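Local coordinates for TetR transcriptional regulator (Chloroflexus aurantiacus, PDB 3QBM), which probably binds DNA as a TetR-family transcriptional regulator, through an N-terminal helix-turn-helix, and pairs through its C-terminal helices in the crystal, at the interface of chains A and B. Numbering follows the deposited sequence. Chains: chain A/B, TetR transcriptional regulator.

Contact 1: the interface of chains A and B. Residues chain A 110, 113-114, 121, 124; chain B 170, 173-174.
Water 1 joins A:Asp114 to B:Met170, a selenomethionine, across the interface: it lies 2.7 Å from the carboxylate oxygen OD2 of A:Asp114 and 2.9 Å from the main-chain O of B:Met170. The same OD2 rests on the aliphatic stem of B:Arg173, 3.5 Å from CB, while the carboxylate and guanidinium planes stand at 90°. With NE of B:Arg173 at 4.1 Å from OD2, the opposite charges are close without pairing, and the arginine may still help to stabilise a negative carboxylate. Beside this polar strip B:Ile174 supplies the apolar plug. Its CG1, anti to the carbonyl carbon (chi1 -77°), lies 3.6 Å from CB of A:Ala110, and its terminal CD1 reaches in among CB of A:Asp114, CG of A:Arg121 and CG1 of A:Val124. The selenium of B:Met170 covers CB of A:Ala110 from another direction. A:Arg121 bends at chi3 and returns to its own chain, where NH1 donates to the main-chain O of A:Asp114 at 2.9 Å, from above the carbonyl plane. That bond ties helix 118-144 to the residue following helix 105-113. A:Asp114 also belongs to a magnesium site seen in this crystal, and the patch probably helps to anchor the end of helix 154-175 of one subunit against the other.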
ATOM      1  N   ALA A 110       6.163   4.332   2.405  1.00 14.27           N
ATOM      2  CA  ALA A 110       5.078   4.570   3.337  1.00 15.56           C
ATOM      3  C   ALA A 110       4.933   3.409   4.296  1.00 13.66           C
ATOM      4  O   ALA A 110       4.820   3.637   5.484  1.00 13.55           O
ATOM      5  CB  ALA A 110       3.727   4.771   2.603  1.00 15.58           C
ATOM      6  N   SER A 113       8.079   3.274   6.707  1.00 15.43           N
ATOM      7  CA  SER A 113       8.317   4.444   7.559  1.00 14.93           C
ATOM      8  C   SER A 113       7.159   4.866   8.454  1.00 14.74           C
ATOM      9  O   SER A 113       7.374   5.541   9.456  1.00 15.80           O
ATOM     10  CB  SER A 113       8.718   5.652   6.705  1.00 16.80           C
ATOM     11  OG  SER A 113       7.624   6.161   5.919  1.00 19.20           O
ATOM     12  N   ASP A 114       5.926   4.514   8.090  1.00 17.65           N
ATOM     13  CA  ASP A 114       4.797   5.093   8.785  1.00 16.75           C
ATOM     14  C   ASP A 114       4.891   4.935  10.330  1.00 17.31           C
ATOM     15  O   ASP A 114       4.546   5.848  11.031  1.00 19.05           O
ATOM     16  CB  ASP A 114       3.442   4.642   8.196  1.00 15.59           C
ATOM     17  CG  ASP A 114       3.270   3.130   8.133  1.00 19.14           C
ATOM     18  OD1 ASP A 114       4.158   2.357   8.554  1.00 18.20           O
ATOM     19  OD2 ASP A 114       2.191   2.708   7.655  1.00 16.88           O
ATOM     20  N   ARG A 121       8.676   9.438   6.908  1.00 19.09           N
ATOM     21  CA  ARG A 121       7.231   9.634   6.890  1.00 17.97           C
ATOM     22  C   ARG A 121       6.879  11.046   6.408  1.00 20.84           C
ATOM     23  O   ARG A 121       5.969  11.235   5.584  1.00 18.57           O
ATOM     24  CB  ARG A 121       6.616   9.342   8.282  1.00 20.90           C
ATOM     25  CG  ARG A 121       5.101   9.507   8.334  1.00 23.62           C
ATOM     26  CD  ARG A 121       4.492   8.994   9.633  1.00 28.89           C
ATOM     27  NE  ARG A 121       4.903   9.815  10.761  1.00 27.07           N
ATOM     28  CZ  ARG A 121       5.605   9.406  11.829  1.00 44.45           C
ATOM     29  NH1 ARG A 121       6.027   8.140  11.983  1.00 45.67           N
ATOM     30  NH2 ARG A 121       5.882  10.288  12.782  1.00 38.04           N
ATOM     31  N   VAL A 124       7.466  11.240   2.670  1.00 17.13           N
ATOM     32  CA  VAL A 124       6.400  10.555   1.965  1.00 17.02           C
ATOM     33  C   VAL A 124       5.186  11.466   1.975  1.00 15.79           C
ATOM     34  O   VAL A 124       4.592  11.687   0.910  1.00 16.68           O
ATOM     35  CB  VAL A 124       6.102   9.137   2.546  1.00 15.44           C
ATOM     36  CG1 VAL A 124       4.845   8.463   1.892  1.00 13.81           C
ATOM     37  CG2 VAL A 124       7.305   8.219   2.339  1.00 18.80           C
TER
HETATM   38  N   MSE B 170      -3.054   2.628   3.664  1.00 13.41           N
HETATM   39  CA  MSE B 170      -1.726   3.222   3.513  1.00 13.37           C
HETATM   40  C   MSE B 170      -1.752   4.730   3.773  1.00 12.58           C
HETATM   41  O   MSE B 170      -0.940   5.271   4.568  1.00 11.80           O
HETATM   42  CB  MSE B 170      -1.167   2.972   2.110  1.00 15.06           C
HETATM   43  CG  MSE B 170       0.226   3.548   1.865  1.00 11.56           C
HETATM   44 SE   MSE B 170       0.333   5.306   1.353  0.75 15.13          SE
HETATM   45  CE  MSE B 170      -0.594   5.194  -0.386  1.00 16.47           C
ATOM     46  N   ARG B 173      -2.360   6.034   7.570  1.00 14.72           N
ATOM     47  CA  ARG B 173      -1.222   5.962   8.513  1.00 18.12           C
ATOM     48  C   ARG B 173      -0.116   6.961   8.183  1.00 19.48           C
ATOM     49  O   ARG B 173       0.670   7.336   9.047  1.00 19.30           O
ATOM     50  CB  ARG B 173      -0.636   4.555   8.586  1.00 16.70           C
ATOM     51  CG  ARG B 173      -1.619   3.452   9.042  1.00 17.49           C
ATOM     52  CD  ARG B 173      -0.879   2.153   9.527  1.00 21.00           C
ATOM     53  NE  ARG B 173      -0.293   2.330  10.848  1.00 20.41           N
ATOM     54  CZ  ARG B 173      -0.952   2.302  11.998  1.00 23.80           C
ATOM     55  NH1 ARG B 173      -2.253   2.130  12.024  1.00 18.17           N
ATOM     56  NH2 ARG B 173      -0.299   2.493  13.147  1.00 25.31           N
ATOM     57  N   ILE B 174      -0.015   7.355   6.924  1.00 20.19           N
ATOM     58  CA  ILE B 174       0.963   8.371   6.551  1.00 20.04           C
ATOM     59  C   ILE B 174       0.504   9.749   6.890  1.00 23.39           C
ATOM     60  O   ILE B 174       1.303  10.566   7.401  1.00 26.66           O
ATOM     61  CB  ILE B 174       1.324   8.337   5.079  1.00 22.14           C
ATOM     62  CG1 ILE B 174       2.249   7.189   4.848  1.00 16.50           C
ATOM     63  CG2 ILE B 174       2.107   9.640   4.691  1.00 28.48           C
ATOM     64  CD1 ILE B 174       3.644   7.345   5.507  1.00 16.76           C
TER
HETATM   65  O   HOH W   1       1.257   3.554   5.219  1.00 17.27           O

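Contact 2: the interface of chains A and B. Residues chain A 160, 164, 187, 191; chain B 160, 164, 187, 191.
Helices 154-175 and 179-196 of both subunits meet in a four-helix packing of the kind by which TetR-family regulators dimerise, and this patch straddles the two-fold axis. On the axis the imidazoles of A:His187 and B:His187 approach from opposite directions, with planes 73° apart, and share a hydrogen bond of 3.0 Å between their NE2 atoms. One nitrogen must donate and the other accept, so the pair cannot be strictly symmetric at any instant. Each ring is held further by the opposite chain. CD2 of B:Leu160 sits over the centre of the A:His187 face, and A:Leu160 covers B:His187 in the same manner, though nearer the rim. CE1 of A:His187 points into the face of the B:Tyr191 ring, an edge-to-face meeting at 77°, and the twin pair does likewise. Placing CG of A:His187 anti to the backbone N (chi1 175°) sends the imidazole across to these partners. Water 4 links ND1 of A:His187, at 2.7 Å, to the phenol OH of B:Tyr191, which should help fix the ring's rotation. Farther along helix 154-175, the hydroxyls of A:Thr164 and B:Thr164 make only a weak mutual contact; water 3 bridges them, 2.9 Å from A:Thr164 OG1 and 2.8 Å from B:Thr164 OG1.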
ATOM      1  N   LEU A 160      -9.129   9.948  -2.990  1.00 12.16           N
ATOM      2  CA  LEU A 160      -9.704   8.717  -3.575  1.00 11.02           C
ATOM      3  C   LEU A 160      -8.798   8.153  -4.682  1.00 10.09           C
ATOM      4  O   LEU A 160      -8.495   6.936  -4.701  1.00 14.02           O
ATOM      5  CB  LEU A 160     -11.082   9.002  -4.146  1.00 13.73           C
ATOM      6  CG  LEU A 160     -11.734   7.857  -4.924  1.00 17.92           C
ATOM      7  CD1 LEU A 160     -12.061   6.690  -3.968  1.00 14.21           C
ATOM      8  CD2 LEU A 160     -13.013   8.409  -5.605  1.00 15.45           C
ATOM      9  N   THR A 164      -6.830   4.636  -4.454  1.00 12.28           N
ATOM     10  CA  THR A 164      -7.179   3.600  -5.434  1.00 12.45           C
ATOM     11  C   THR A 164      -6.008   3.119  -6.247  1.00 12.33           C
ATOM     12  O   THR A 164      -5.804   1.883  -6.406  1.00 10.31           O
ATOM     13  CB  THR A 164      -8.280   4.101  -6.369  1.00 11.79           C
ATOM     14  OG1 THR A 164      -9.400   4.516  -5.561  1.00 12.45           O
ATOM     15  CG2 THR A 164      -8.739   2.983  -7.341  1.00 15.27           C
ATOM     16  N   HIS A 187     -12.266   2.184 -13.702  1.00 13.98           N
ATOM     17  CA  HIS A 187     -13.266   2.629 -12.749  1.00 14.56           C
ATOM     18  C   HIS A 187     -13.201   4.134 -12.512  1.00 11.79           C
ATOM     19  O   HIS A 187     -14.206   4.822 -12.623  1.00 12.44           O
ATOM     20  CB  HIS A 187     -13.056   1.966 -11.406  1.00 12.93           C
ATOM     21  CG  HIS A 187     -13.978   2.490 -10.370  1.00  8.98           C
ATOM     22  ND1 HIS A 187     -15.330   2.228 -10.401  1.00 15.37           N
ATOM     23  CD2 HIS A 187     -13.756   3.245  -9.267  1.00 17.68           C
ATOM     24  CE1 HIS A 187     -15.902   2.837  -9.372  1.00 25.12           C
ATOM     25  NE2 HIS A 187     -14.965   3.428  -8.652  1.00 21.21           N
ATOM     26  N   TYR A 191     -15.748   7.026 -13.662  1.00 13.24           N
ATOM     27  CA  TYR A 191     -16.382   7.823 -12.604  1.00 10.89           C
ATOM     28  C   TYR A 191     -16.162   9.325 -12.835  1.00 14.10           C
ATOM     29  O   TYR A 191     -17.104  10.120 -12.791  1.00 14.40           O
ATOM     30  CB  TYR A 191     -15.843   7.404 -11.238  1.00 13.35           C
ATOM     31  CG  TYR A 191     -16.097   8.401 -10.148  1.00 11.39           C
ATOM     32  CD1 TYR A 191     -17.403   8.619  -9.659  1.00 21.32           C
ATOM     33  CD2 TYR A 191     -15.039   9.113  -9.539  1.00 20.39           C
ATOM     34  CE1 TYR A 191     -17.630   9.541  -8.624  1.00 27.17           C
ATOM     35  CE2 TYR A 191     -15.272  10.019  -8.518  1.00 21.02           C
ATOM     36  CZ  TYR A 191     -16.573  10.231  -8.070  1.00 28.90           C
ATOM     37  OH  TYR A 191     -16.813  11.129  -7.043  1.00 31.71           O
TER
ATOM     38  N   LEU B 160     -11.311  -4.042  -7.196  1.00 12.51           N
ATOM     39  CA  LEU B 160     -11.508  -2.589  -6.929  1.00 15.99           C
ATOM     40  C   LEU B 160     -11.637  -2.283  -5.418  1.00 15.03           C
ATOM     41  O   LEU B 160     -10.963  -1.402  -4.911  1.00 13.57           O
ATOM     42  CB  LEU B 160     -12.703  -2.029  -7.684  1.00 14.54           C
ATOM     43  CG  LEU B 160     -13.045  -0.549  -7.475  1.00 20.43           C
ATOM     44  CD1 LEU B 160     -11.912   0.319  -7.975  1.00 18.39           C
ATOM     45  CD2 LEU B 160     -14.400  -0.187  -8.155  1.00 22.37           C
ATOM     46  N   THR B 164      -8.743  -0.101  -3.431  1.00 14.61           N
ATOM     47  CA  THR B 164      -9.173   1.165  -2.847  1.00 12.94           C
ATOM     48  C   THR B 164      -9.026   1.196  -1.344  1.00 14.18           C
ATOM     49  O   THR B 164      -8.483   2.133  -0.809  1.00 11.77           O
ATOM     50  CB  THR B 164     -10.636   1.515  -3.259  1.00 12.68           C
ATOM     51  OG1 THR B 164     -10.790   1.440  -4.702  1.00 14.79           O
ATOM     52  CG2 THR B 164     -11.018   2.898  -2.765  1.00 10.19           C
ATOM     53  N   HIS B 187     -17.125   6.567  -1.056  1.00 15.38           N
ATOM     54  CA  HIS B 187     -17.110   6.396  -2.503  1.00 12.29           C
ATOM     55  C   HIS B 187     -17.632   5.025  -2.942  1.00 12.72           C
ATOM     56  O   HIS B 187     -18.509   4.921  -3.800  1.00 13.14           O
ATOM     57  CB  HIS B 187     -15.700   6.575  -3.056  1.00 13.23           C
ATOM     58  CG  HIS B 187     -15.635   6.310  -4.523  1.00 11.97           C
ATOM     59  ND1 HIS B 187     -16.206   7.165  -5.442  1.00 13.11           N
ATOM     60  CD2 HIS B 187     -15.236   5.220  -5.215  1.00 16.63           C
ATOM     61  CE1 HIS B 187     -16.068   6.654  -6.657  1.00 15.81           C
ATOM     62  NE2 HIS B 187     -15.480   5.473  -6.546  1.00 16.35           N
ATOM     63  N   TYR B 191     -20.998   3.968  -4.770  1.00 13.63           N
ATOM     64  CA  TYR B 191     -20.860   3.297  -6.068  1.00 13.42           C
ATOM     65  C   TYR B 191     -21.657   1.985  -6.111  1.00 15.64           C
ATOM     66  O   TYR B 191     -22.422   1.725  -7.041  1.00 15.87           O
ATOM     67  CB  TYR B 191     -19.406   2.995  -6.348  1.00 13.36           C
ATOM     68  CG  TYR B 191     -19.201   2.076  -7.546  1.00 11.17           C
ATOM     69  CD1 TYR B 191     -19.472   2.504  -8.839  1.00 18.57           C
ATOM     70  CD2 TYR B 191     -18.668   0.811  -7.377  1.00 21.30           C
ATOM     71  CE1 TYR B 191     -19.249   1.653  -9.937  1.00 18.46           C
ATOM     72  CE2 TYR B 191     -18.423  -0.019  -8.477  1.00 21.91           C
ATOM     73  CZ  TYR B 191     -18.735   0.399  -9.728  1.00 22.98           C
ATOM     74  OH  TYR B 191     -18.490  -0.479 -10.784  1.00 30.84           O
TER
HETATM   75  O   HOH W   2     -17.646   9.300  -4.799  1.00 23.19           O
HETATM   76  O   HOH W   3     -12.007   3.469  -6.210  1.00 23.28           O
HETATM   77  O   HOH W   4     -16.512   0.554 -12.213  1.00 23.99           O

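Contact 3: the interface of chains A and B. Residues chain A 171, 175, 180; chain B 125, 128-129, 132, 159.
A:Leu175, near the end of helix 154-175, buries more surface than any other residue here, and its methyl fork sits between two helices of the partner. CD1 meets CD2 of B:Leu159 at 3.6 Å, on helix 154-175 of chain B, and also lies beside the guanidinium of B:Arg132, while CD2 faces CG2 of B:Ile128 at 4.1 Å, on helix 118-144. CG of A:Leu175 stands opposite the carbonyl carbon (chi1 -58°) and the chain continues extended through chi2, which carries the fork into the groove between those helices. The main-chain O of B:Leu159, the second large contributor, touches the CD1 methyl of A:Leu171 at 3.5 Å, a van der Waals contact. The other methyl of A:Leu171, CD2, packs against CD1 of B:Ile128 at 3.8 Å. B:Arg132 borders the leucines, and CD2 of B:Leu159 covers one face of its guanidinium, toward the rim. This group is steadied from within its own subunit by a salt bridge: NH1 of B:Arg132 donates to OD1 of B:Asp129 at 2.8 Å, meeting that oxygen nearly in line with its C-O bond but 30° out of the guanidinium plane. An alanine in place of B:Arg132 removes the guanidinium and would probably leave the B:Asp129 carboxylate without its salt-bridge mate and A:Leu175 less firmly enclosed. The arginine side chain runs past A:Leu175 in the opposite direction, with NH1 of B:Arg132 3.8 Å from CD1 of A:Leu175.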
ATOM      1  N   LEU A 171      -1.630  -4.419  -5.360  1.00 12.46           N
ATOM      2  CA  LEU A 171      -2.315  -5.650  -5.815  0.60 14.22           C
ATOM      3  C   LEU A 171      -1.743  -6.233  -7.083  1.00 15.81           C
ATOM      4  O   LEU A 171      -1.611  -7.441  -7.195  1.00 17.19           O
ATOM      5  CB  LEU A 171      -3.770  -5.400  -6.115  0.60 12.69           C
ATOM      6  CG  LEU A 171      -4.715  -5.410  -4.940  0.60 12.07           C
ATOM      7  CD1 LEU A 171      -6.083  -5.123  -5.533  0.60  9.41           C
ATOM      8  CD2 LEU A 171      -4.680  -6.733  -4.138  0.60 12.83           C
ATOM      9  N   LEU A 175      -0.310  -9.976  -7.043  1.00 16.27           N
ATOM     10  CA  LEU A 175      -1.015 -10.927  -7.894  1.00 19.61           C
ATOM     11  C   LEU A 175      -0.281 -11.237  -9.214  1.00 20.06           C
ATOM     12  O   LEU A 175      -0.650 -12.187  -9.904  1.00 20.51           O
ATOM     13  CB  LEU A 175      -2.449 -10.460  -8.186  1.00 17.99           C
ATOM     14  CG  LEU A 175      -3.371 -10.227  -6.973  1.00 19.17           C
ATOM     15  CD1 LEU A 175      -4.791  -9.778  -7.425  1.00 22.20           C
ATOM     16  CD2 LEU A 175      -3.432 -11.411  -6.020  1.00 25.72           C
ATOM     17  N   PRO A 180      -5.455  -5.537 -11.794  1.00 15.91           N
ATOM     18  CA  PRO A 180      -5.931  -4.566 -10.797  1.00 14.81           C
ATOM     19  C   PRO A 180      -5.708  -3.082 -11.174  1.00 14.89           C
ATOM     20  O   PRO A 180      -6.524  -2.220 -10.850  1.00 13.84           O
ATOM     21  CB  PRO A 180      -5.108  -4.915  -9.531  1.00 16.17           C
ATOM     22  CG  PRO A 180      -4.747  -6.355  -9.698  1.00 17.21           C
ATOM     23  CD  PRO A 180      -4.519  -6.522 -11.192  1.00 15.31           C
TER
ATOM     24  N   ARG B 125      -1.037 -13.700  -0.996  1.00 17.71           N
ATOM     25  CA  ARG B 125      -1.963 -13.978  -2.097  1.00 20.34           C
ATOM     26  C   ARG B 125      -3.132 -14.830  -1.680  1.00 17.97           C
ATOM     27  O   ARG B 125      -4.258 -14.605  -2.168  1.00 19.27           O
ATOM     28  CB  ARG B 125      -1.297 -14.637  -3.282  1.00 20.39           C
ATOM     29  CG  ARG B 125      -0.579 -13.723  -4.181  1.00 28.27           C
ATOM     30  CD  ARG B 125      -0.364 -14.441  -5.544  1.00 29.43           C
ATOM     31  NE  ARG B 125       0.636 -15.503  -5.427  1.00 34.55           N
ATOM     32  CZ  ARG B 125       1.947 -15.357  -5.635  1.00 40.85           C
ATOM     33  NH1 ARG B 125       2.467 -14.175  -5.994  1.00 35.43           N
ATOM     34  NH2 ARG B 125       2.750 -16.413  -5.493  1.00 32.48           N
ATOM     35  N   ILE B 128      -5.639 -12.598   0.092  1.00 16.80           N
ATOM     36  CA  ILE B 128      -6.302 -11.784  -0.924  1.00 15.80           C
ATOM     37  C   ILE B 128      -7.345 -12.627  -1.672  1.00 18.10           C
ATOM     38  O   ILE B 128      -8.467 -12.185  -1.920  1.00 18.29           O
ATOM     39  CB  ILE B 128      -5.290 -11.172  -1.842  1.00 12.58           C
ATOM     40  CG1 ILE B 128      -4.483 -10.125  -1.059  1.00 17.83           C
ATOM     41  CG2 ILE B 128      -5.978 -10.448  -3.018  1.00 15.64           C
ATOM     42  CD1 ILE B 128      -3.389  -9.509  -1.859  1.00 21.14           C
ATOM     43  N   ASP B 129      -6.964 -13.844  -2.021  1.00 16.46           N
ATOM     44  CA  ASP B 129      -7.883 -14.779  -2.687  1.00 17.76           C
ATOM     45  C   ASP B 129      -9.115 -15.205  -1.819  1.00 18.78           C
ATOM     46  O   ASP B 129     -10.224 -15.388  -2.369  1.00 16.92           O
ATOM     47  CB  ASP B 129      -7.085 -15.962  -3.259  1.00 21.92           C
ATOM     48  CG  ASP B 129      -6.244 -15.576  -4.510  1.00 27.37           C
ATOM     49  OD1 ASP B 129      -6.466 -14.497  -5.123  1.00 27.63           O
ATOM     50  OD2 ASP B 129      -5.351 -16.374  -4.884  1.00 32.69           O
ATOM     51  N   ARG B 132     -11.336 -12.257  -2.308  1.00 14.56           N
ATOM     52  CA  ARG B 132     -11.986 -12.305  -3.612  1.00 15.38           C
ATOM     53  C   ARG B 132     -13.092 -13.347  -3.639  1.00 16.46           C
ATOM     54  O   ARG B 132     -14.116 -13.143  -4.266  1.00 17.62           O
ATOM     55  CB  ARG B 132     -11.012 -12.576  -4.708  1.00 12.14           C
ATOM     56  CG  ARG B 132     -10.011 -11.414  -4.883  1.00 15.71           C
ATOM     57  CD  ARG B 132      -8.791 -11.887  -5.625  1.00 16.84           C
ATOM     58  NE  ARG B 132      -8.989 -11.995  -7.046  1.00 17.59           N
ATOM     59  CZ  ARG B 132      -8.081 -12.478  -7.888  1.00 20.76           C
ATOM     60  NH1 ARG B 132      -6.901 -12.960  -7.450  1.00 19.05           N
ATOM     61  NH2 ARG B 132      -8.337 -12.480  -9.163  1.00 19.46           N
ATOM     62  N   LEU B 159     -11.522  -6.795  -6.759  1.00 12.21           N
ATOM     63  CA  LEU B 159     -10.177  -6.189  -6.947  1.00 14.33           C
ATOM     64  C   LEU B 159     -10.248  -4.677  -6.719  1.00 14.21           C
ATOM     65  O   LEU B 159      -9.332  -4.106  -6.102  1.00 13.48           O
ATOM     66  CB  LEU B 159      -9.614  -6.512  -8.329  1.00 15.92           C
ATOM     67  CG  LEU B 159      -9.182  -7.971  -8.588  1.00 19.54           C
ATOM     68  CD1 LEU B 159      -8.755  -8.176 -10.020  1.00 20.79           C
ATOM     69  CD2 LEU B 159      -8.067  -8.359  -7.668  1.00 18.43           C
TER

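Contact 4: the interface of chains A and B. Residues chain A 183, 186; chain B 156, 159.
Face packing comes first between A:His183 and B:Arg156: the aliphatic CG of B:Arg156 lies over the centre of the imidazole, 3.6 Å from its centroid, in a CH-pi contact. Farther along, the arginine bends at chi3 (-69°), bringing its guanidinium over the ND1 side of the ring with the two planes 48° apart. Among polar contacts, NH1 of B:Arg156 is 3.2 Å from ND1 of A:His183, a possible hydrogen bond if ND1 accepts; yet ND1 lies above the guanidinium face, so the geometry is poor for an N-H donor. Water 5 is better placed, at the guanidinium edge and in its plane, 2.9 Å from NH1 of B:Arg156 and 3.2 Å from the main-chain O of A:His183. B:Arg156 is poorly ordered, so its terminal contacts deserve caution; the methyl CG2 of A:Thr186 is a loose van der Waals neighbour of its guanidinium. Apolar packing completes the patch: CD1 of B:Leu159 meets the imidazole edge in plane, 3.7 Å from CD2 of A:His183. A serine in place of A:His183 takes away the ring, and would probably leave the arginine stem without its platform and a gap beside B:Leu159. The site lies where the first turns of helix 179-196 in chain A pack against the beginning of helix 154-175 in chain B.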
ATOM      1  N   HIS A 183      -8.299  -2.257 -13.995  1.00 15.23           N
ATOM      2  CA  HIS A 183      -9.624  -2.070 -13.405  1.00 15.99           C
ATOM      3  C   HIS A 183      -9.762  -0.752 -12.660  1.00 13.14           C
ATOM      4  O   HIS A 183     -10.719  -0.054 -12.864  1.00 12.61           O
ATOM      5  CB  HIS A 183      -9.986  -3.153 -12.399  1.00 19.76           C
ATOM      6  CG  HIS A 183     -10.236  -4.498 -12.990  1.00 24.99           C
ATOM      7  ND1 HIS A 183     -10.729  -4.679 -14.263  1.00 29.87           N
ATOM      8  CD2 HIS A 183     -10.137  -5.736 -12.444  1.00 31.07           C
ATOM      9  CE1 HIS A 183     -10.896  -5.974 -14.489  1.00 35.13           C
ATOM     10  NE2 HIS A 183     -10.539  -6.638 -13.404  1.00 27.81           N
ATOM     11  N   THR A 186      -9.846   2.156 -15.136  1.00 11.75           N
ATOM     12  CA  THR A 186     -11.138   2.215 -15.842  0.60 11.47           C
ATOM     13  C   THR A 186     -12.242   2.716 -14.912  1.00 14.17           C
ATOM     14  O   THR A 186     -13.035   3.565 -15.265  1.00 12.21           O
ATOM     15  CB  THR A 186     -11.460   0.835 -16.458  0.60 11.36           C
ATOM     16  OG1 THR A 186     -10.486   0.570 -17.467  0.60 13.95           O
ATOM     17  CG2 THR A 186     -12.899   0.721 -17.026  0.60  9.62           C
TER
ATOM     18  N   ARG B 156     -13.893  -8.283 -10.653  1.00 14.23           N
ATOM     19  CA  ARG B 156     -13.479  -6.909 -10.919  1.00 15.40           C
ATOM     20  C   ARG B 156     -13.871  -6.043  -9.709  1.00 15.47           C
ATOM     21  O   ARG B 156     -13.077  -5.186  -9.236  1.00 14.95           O
ATOM     22  CB  ARG B 156     -14.156  -6.400 -12.190  1.00 16.85           C
ATOM     23  CG  ARG B 156     -13.877  -4.928 -12.495  1.00 27.54           C
ATOM     24  CD  ARG B 156     -14.729  -4.342 -13.638  1.00 41.25           C
ATOM     25  NE  ARG B 156     -14.408  -4.875 -14.965  1.00 52.29           N
ATOM     26  CZ  ARG B 156     -13.655  -4.284 -15.903  1.00 57.92           C
ATOM     27  NH1 ARG B 156     -13.075  -3.092 -15.710  1.00 55.94           N
ATOM     28  NH2 ARG B 156     -13.480  -4.909 -17.068  1.00 55.49           N
ATOM     29  N   LEU B 159     -11.522  -6.795  -6.759  1.00 12.21           N
ATOM     30  CA  LEU B 159     -10.177  -6.189  -6.947  1.00 14.33           C
ATOM     31  C   LEU B 159     -10.248  -4.677  -6.719  1.00 14.21           C
ATOM     32  O   LEU B 159      -9.332  -4.106  -6.102  1.00 13.48           O
ATOM     33  CB  LEU B 159      -9.614  -6.512  -8.329  1.00 15.92           C
ATOM     34  CG  LEU B 159      -9.182  -7.971  -8.588  1.00 19.54           C
ATOM     35  CD1 LEU B 159      -8.755  -8.176 -10.020  1.00 20.79           C
ATOM     36  CD2 LEU B 159      -8.067  -8.359  -7.668  1.00 18.43           C
TER
HETATM   37  O   HOH W   5     -13.592  -1.048 -13.752  1.00 33.00           O

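All four contacts draw on helix 154-175, whose successive turns meet different parts of the partner subunit. Contacts 2 and 4 are neighbours, their C-alpha centres about 9 Å apart, and both rely on helix 179-196, which contact 3 touches through A:Pro180. Contact 3 lies about 11 Å from contact 4 and shares B:Leu159 with it, so packing could be coupled between them. Contact 1 stands apart, about 21 Å from contact 2 and 25 Å from contact 4, yet like contact 3 it uses helix 118-144. Repeated by the two-fold axis, the patches are spread along an extended seam that probably sets the spacing of the two DNA-binding domains.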